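Local coordinates for protein C2 toxin component I (Clostridium botulinum, PDB 2J3X) that acts as the enzymatic component of the binary C2 toxin, an ADP-ribosyltransferase that probably transfers ADP-ribose from NAD to actin, at residues 247-252 with 379-384; 284-289 with 389-394. The protein carries 2 engineered substitutions. All coordinates share one frame; numbering follows the deposited sequence. Where two conformers were deposited one is given.

Contact 1 (247-252 with 379-384)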
loop_
_atom_site.group_PDB
_atom_site.type_symbol
_atom_site.label_atom_id
_atom_site.label_comp_id
_atom_site.label_asym_id
_atom_site.label_seq_id
_atom_site.Cartn_x
_atom_site.Cartn_y
_atom_site.Cartn_z
ATOM N N GLY A 247 21.324 -27.393 -6.554
ATOM C CA GLY A 247 21.746 -27.350 -7.963
ATOM C C GLY A 247 20.620 -26.931 -8.870
ATOM O O GLY A 247 20.806 -26.140 -9.774
ATOM N N ALA A 248 19.429 -27.444 -8.605
ATOM C CA ALA A 248 18.268 -27.100 -9.428
ATOM C C ALA A 248 17.903 -25.625 -9.276
ATOM O O ALA A 248 17.697 -24.913 -10.276
ATOM C CB ALA A 248 17.076 -28.031 -9.091
ATOM N N LEU A 249 17.894 -25.128 -8.031
ATOM C CA LEU A 249 17.641 -23.700 -7.817
ATOM C C LEU A 249 18.718 -22.782 -8.443
ATOM O O LEU A 249 18.405 -21.798 -9.100
ATOM C CB LEU A 249 17.438 -23.455 -6.302
ATOM C CG LEU A 249 17.073 -22.033 -5.934
ATOM C CD1 LEU A 249 15.854 -21.442 -6.720
ATOM C CD2 LEU A 249 16.770 -22.031 -4.358
ATOM N N GLU A 250 19.997 -23.136 -8.287
ATOM C CA GLU A 250 21.108 -22.451 -8.950
ATOM C C GLU A 250 20.889 -22.374 -10.455
ATOM O O GLU A 250 21.085 -21.327 -11.059
ATOM C CB GLU A 250 22.414 -23.212 -8.721
ATOM C CG GLU A 250 22.927 -23.149 -7.273
ATOM C CD GLU A 250 23.478 -21.790 -6.889
ATOM O OE1 GLU A 250 23.573 -20.879 -7.751
ATOM O OE2 GLU A 250 23.858 -21.644 -5.712
ATOM N N GLY A 251 20.477 -23.507 -11.018
ATOM C CA GLY A 251 20.293 -23.601 -12.479
ATOM C C GLY A 251 19.219 -22.625 -12.906
ATOM O O GLY A 251 19.365 -21.918 -13.902
ATOM N N TYR A 252 18.126 -22.577 -12.126
ATOM C CA TYR A 252 17.039 -21.670 -12.448
ATOM C C TYR A 252 17.458 -20.221 -12.314
ATOM O O TYR A 252 17.059 -19.354 -13.115
ATOM C CB TYR A 252 15.822 -21.987 -11.580
ATOM C CG TYR A 252 14.670 -21.087 -11.950
ATOM C CD1 TYR A 252 13.897 -21.342 -13.112
ATOM C CD2 TYR A 252 14.411 -19.929 -11.215
ATOM C CE1 TYR A 252 12.854 -20.468 -13.480
ATOM C CE2 TYR A 252 13.372 -19.057 -11.570
ATOM C CZ TYR A 252 12.597 -19.352 -12.710
ATOM O OH TYR A 252 11.583 -18.537 -13.074
ATOM N N TYR A 379 18.787 -15.608 -0.575
ATOM C CA TYR A 379 19.849 -15.120 0.319
ATOM C C TYR A 379 20.921 -16.194 0.362
ATOM O O TYR A 379 20.593 -17.364 0.519
ATOM C CB TYR A 379 19.312 -14.845 1.735
ATOM C CG TYR A 379 20.364 -14.187 2.611
ATOM C CD1 TYR A 379 20.565 -12.832 2.568
ATOM C CD2 TYR A 379 21.176 -14.951 3.479
ATOM C CE1 TYR A 379 21.575 -12.207 3.316
ATOM C CE2 TYR A 379 22.202 -14.322 4.252
ATOM C CZ TYR A 379 22.384 -12.958 4.159
ATOM O OH TYR A 379 23.374 -12.305 4.903
ATOM N N GLY A 380 22.191 -15.782 0.224
ATOM C CA GLY A 380 23.286 -16.782 0.323
ATOM C C GLY A 380 23.791 -17.172 -1.061
ATOM O O GLY A 380 24.745 -17.967 -1.181
ATOM N N PHE A 381 23.175 -16.611 -2.096
ATOM C CA PHE A 381 23.483 -16.962 -3.497
ATOM C C PHE A 381 24.381 -15.909 -4.170
ATOM O O PHE A 381 24.020 -14.717 -4.233
ATOM C CB PHE A 381 22.175 -17.095 -4.281
ATOM C CG PHE A 381 21.333 -18.243 -3.843
ATOM C CD1 PHE A 381 20.413 -18.097 -2.800
ATOM C CD2 PHE A 381 21.470 -19.501 -4.447
ATOM C CE1 PHE A 381 19.613 -19.207 -2.375
ATOM C CE2 PHE A 381 20.691 -20.572 -4.035
ATOM C CZ PHE A 381 19.768 -20.429 -3.008
ATOM N N SER A 382 25.558 -16.335 -4.655
ATOM C CA SER A 382 26.483 -15.412 -5.362
ATOM C C SER A 382 25.759 -14.683 -6.499
ATOM O O SER A 382 25.014 -15.297 -7.255
ATOM C CB SER A 382 27.665 -16.229 -5.970
ATOM O OG SER A 382 28.244 -17.056 -4.985
ATOM N N GLY A 383 25.922 -13.376 -6.582
ATOM C CA GLY A 383 25.401 -12.615 -7.713
ATOM C C GLY A 383 24.037 -11.996 -7.446
ATOM O O GLY A 383 23.504 -11.308 -8.291
ATOM N N PHE A 384 23.498 -12.256 -6.259
ATOM C CA PHE A 384 22.122 -11.850 -5.859
ATOM C C PHE A 384 22.009 -10.947 -4.661
ATOM O O PHE A 384 20.890 -10.717 -4.201
ATOM C CB PHE A 384 21.245 -13.075 -5.638
ATOM C CG PHE A 384 20.708 -13.582 -6.887
ATOM C CD1 PHE A 384 21.481 -14.415 -7.703
ATOM C CD2 PHE A 384 19.479 -13.150 -7.338
ATOM C CE1 PHE A 384 21.022 -14.830 -8.933
ATOM C CE2 PHE A 384 19.005 -13.592 -8.575
ATOM C CZ PHE A 384 19.793 -14.424 -9.368
#
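The ring of Phe381 pushes its far end against the side chain of Leu249, with CZ lying 3.7 Å from the Leu249 methyl CD2. The methyl comes in obliquely to the ring, and the two side chains run at about a right angle to each other. Leu249 looks out from its helix toward the loop; with its CG swung opposite the backbone N (chi1 -176°), it leads with the branched end. A flat, wide ring on one side and a forked aliphatic chain on the other suit a buried place where Phe381 and Leu249 meet by apolar packing alone. Tyr237 touches both residues, and Ile238 adds to the apolar surround of Phe381.

Phe381 opens a type II beta turn that ends at Phe384, closed by Phe384 N to Phe381 O at 3.2 Å. Gly383 fits the third position, whose positive phi is easily adopted without a CB, and Gly380 likewise has a positive phi. This turn belongs to the loop between strands 375-377 and 389-392, where the Tyr379 side chain packs on helix 227-234. In actin-modifying toxins of this family that connection matches the ADP-ribosylating turn-turn loop, which leads into the Glu-X-Glu motif and is associated with substrate recognition.

The helix residue after Leu249 reaches the Phe381 ring from its rim. In the conformer described, one of two, Glu250 bends at chi2 (-72°), which brings OE2 to 3.4 Å from Phe381 CD2, near the ring plane. The carboxylate is turned 56° from the ring. An oxygen at this edge would face the slightly positive C-H rim and not the electron-rich face, probably a mild attraction, though the second conformer leaves it uncertain.

Contact 2 (284-289 with 389-394)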
loop_
_atom_site.group_PDB
_atom_site.type_symbol
_atom_site.label_atom_id
_atom_site.label_comp_id
_atom_site.label_asym_id
_atom_site.label_seq_id
_atom_site.Cartn_x
_atom_site.Cartn_y
_atom_site.Cartn_z
ATOM N N SER A 284 10.305 -28.138 -4.708
ATOM C CA SER A 284 10.703 -28.807 -3.475
ATOM C C SER A 284 11.590 -27.835 -2.634
ATOM O O SER A 284 11.331 -27.586 -1.440
ATOM C CB SER A 284 11.527 -30.081 -3.860
ATOM O OG SER A 284 11.830 -30.835 -2.731
ATOM N N ALA A 285 12.595 -27.237 -3.281
ATOM C CA ALA A 285 13.489 -26.287 -2.583
ATOM C C ALA A 285 12.714 -25.131 -2.017
ATOM O O ALA A 285 12.973 -24.682 -0.873
ATOM C CB ALA A 285 14.560 -25.748 -3.530
ATOM N N LEU A 286 11.780 -24.601 -2.811
ATOM C CA LEU A 286 11.013 -23.409 -2.369
ATOM C C LEU A 286 10.036 -23.760 -1.227
ATOM O O LEU A 286 9.528 -22.856 -0.550
ATOM C CB LEU A 286 10.280 -22.722 -3.544
ATOM C CG LEU A 286 11.219 -22.126 -4.591
ATOM C CD1 LEU A 286 10.314 -21.556 -5.751
ATOM C CD2 LEU A 286 12.087 -21.041 -3.886
ATOM N N SER A 287 9.799 -25.059 -0.995
ATOM C CA SER A 287 8.933 -25.514 0.100
ATOM C C SER A 287 9.731 -25.785 1.363
ATOM O O SER A 287 9.132 -26.041 2.402
ATOM C CB SER A 287 8.210 -26.823 -0.271
ATOM O OG SER A 287 7.378 -26.610 -1.411
ATOM N N VAL A 288 11.064 -25.681 1.302
ATOM C CA VAL A 288 11.887 -26.024 2.488
ATOM C C VAL A 288 11.684 -25.007 3.638
ATOM O O VAL A 288 11.561 -25.398 4.827
ATOM C CB VAL A 288 13.369 -26.231 2.098
ATOM C CG1 VAL A 288 14.319 -26.204 3.325
ATOM C CG2 VAL A 288 13.548 -27.570 1.273
ATOM N N LYS A 289 11.576 -23.719 3.295
ATOM C CA LYS A 289 11.421 -22.693 4.308
ATOM C C LYS A 289 10.349 -21.687 3.815
ATOM O O LYS A 289 10.677 -20.651 3.246
ATOM C CB LYS A 289 12.800 -22.049 4.571
ATOM C CG LYS A 289 12.872 -21.149 5.757
ATOM C CD LYS A 289 14.334 -21.077 6.390
ATOM C CE LYS A 289 14.021 -20.613 7.804
ATOM N NZ LYS A 289 15.130 -19.907 8.399
ATOM N N GLU A 389 15.588 -10.619 -3.899
ATOM C CA GLU A 389 14.548 -11.363 -4.575
ATOM C C GLU A 389 13.850 -12.349 -3.657
ATOM O O GLU A 389 14.500 -13.110 -2.930
ATOM C CB GLU A 389 15.158 -12.171 -5.746
ATOM C CG GLU A 389 14.124 -13.072 -6.390
ATOM C CD GLU A 389 14.584 -13.681 -7.726
ATOM O OE1 GLU A 389 15.613 -13.215 -8.276
ATOM O OE2 GLU A 389 13.868 -14.570 -8.249
ATOM N N ILE A 390 12.532 -12.353 -3.711
ATOM C CA ILE A 390 11.808 -13.492 -3.174
ATOM C C ILE A 390 11.253 -14.232 -4.399
ATOM O O ILE A 390 10.448 -13.674 -5.164
ATOM C CB ILE A 390 10.664 -13.068 -2.215
ATOM C CG1 ILE A 390 11.268 -12.581 -0.863
ATOM C CG2 ILE A 390 9.809 -14.298 -1.885
ATOM C CD1 ILE A 390 10.226 -11.885 0.083
ATOM N N LEU A 391 11.648 -15.491 -4.545
ATOM C CA LEU A 391 11.172 -16.314 -5.661
ATOM C C LEU A 391 9.939 -17.095 -5.233
ATOM O O LEU A 391 9.991 -17.846 -4.238
ATOM C CB LEU A 391 12.297 -17.264 -6.136
ATOM C CG LEU A 391 11.864 -18.216 -7.266
ATOM C CD1 LEU A 391 11.671 -17.371 -8.463
ATOM C CD2 LEU A 391 12.976 -19.256 -7.532
ATOM N N LEU A 392 8.847 -16.939 -5.978
ATOM C CA LEU A 392 7.610 -17.653 -5.611
ATOM C C LEU A 392 7.454 -18.935 -6.412
ATOM O O LEU A 392 7.834 -18.975 -7.602
ATOM C CB LEU A 392 6.374 -16.758 -5.888
ATOM C CG LEU A 392 6.371 -15.378 -5.226
ATOM C CD1 LEU A 392 5.033 -14.685 -5.502
ATOM C CD2 LEU A 392 6.522 -15.527 -3.730
ATOM N N ASN A 393 6.804 -19.919 -5.792
ATOM C CA ASN A 393 6.516 -21.183 -6.459
ATOM C C ASN A 393 5.677 -20.959 -7.726
ATOM O O ASN A 393 4.915 -19.941 -7.848
ATOM C CB ASN A 393 5.811 -22.116 -5.499
ATOM C CG ASN A 393 5.839 -23.549 -5.963
ATOM O OD1 ASN A 393 6.748 -23.945 -6.713
ATOM N ND2 ASN A 393 4.863 -24.345 -5.496
ATOM N N LYS A 394 5.869 -21.861 -8.695
ATOM C CA LYS A 394 5.061 -21.829 -9.940
ATOM C C LYS A 394 3.563 -21.928 -9.559
ATOM O O LYS A 394 3.214 -22.477 -8.505
ATOM C CB LYS A 394 5.479 -23.007 -10.840
ATOM C CG LYS A 394 5.209 -24.382 -10.178
ATOM C CD LYS A 394 5.835 -25.639 -10.871
ATOM C CE LYS A 394 5.423 -26.882 -10.014
ATOM N NZ LYS A 394 3.989 -27.145 -10.214
#
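Strand 389-392 is the middle strand of a three-stranded antiparallel sheet in the ADP-ribosyltransferase fold, and it begins at Glu389, which matches the second glutamate of the family's Glu-X-Glu motif. Helix 273-286 meets this strand through Leu286, near the C-terminal end of the helix. Its CG lies opposite the carbonyl carbon (chi1 -65°) and the chain then extends, placing both methyls over the strand.

The two methyls divide the work. CD1 touches the Leu391 side chain, 3.9 Å from its CD2, and lies equally far from the backbone N of Asn393. CD2 settles instead by the strand's main chain, 3.8 Å from Leu391 O. This is van der Waals packing: a methyl has nothing to offer a carbonyl beyond contact. The backbone of Leu391 is hydrogen-bonded with Ala376 of the adjoining strand. Leu391 meets Leu286 at about a right angle, and it is the branched ends that touch. Leucine suits both places, being long enough to span from helix to strand and forked at the tip.

Asn393 stands where the strand gives way to loop. Its OD1 comes no nearer than 4.4 Å to Leu286 CD1, and its polar end is engaged elsewhere: OD1 accepts a hydrogen bond from Ser283 OG, one turn back in the same helix as Leu286. Apolar packing and a polar link thus join the helix to the strand end side by side.

Leu392 points away from the helix, and its side chain touches Ser347 and Thr349 of strand 347-350, whereas Leu391 also touches Leu249 and Tyr252 of helix 243-254. The strand lies between strands 347-350 and 375-377 within the sheet, with helices 243-254 and 273-286 packed on the Leu391 side.

In the fold
Contacts 1 and 2 have centres 12 Å apart and share one apolar layer. Leu249 of contact 1 turns its other methyl, CD1, to Leu391 CD2 of contact 2 at 3.7 Å, and Tyr252 CE2 comes within 3.9 Å of Leu391 CD1. The loop and the strand are also successive in the chain: 379-384 leads, after four residues, into 389-394, and Phe384 CE2 lies 3.4 Å from Glu389 OE1. Helix 243-254 packs on both the loop and the strand, helix 273-286 on the strand, whose Glu389 matches the second glutamate of the motif, consistent with a place beside the active site. A glycerol, probably from crystallisation, lies about 6 Å from the Leu392 side chain.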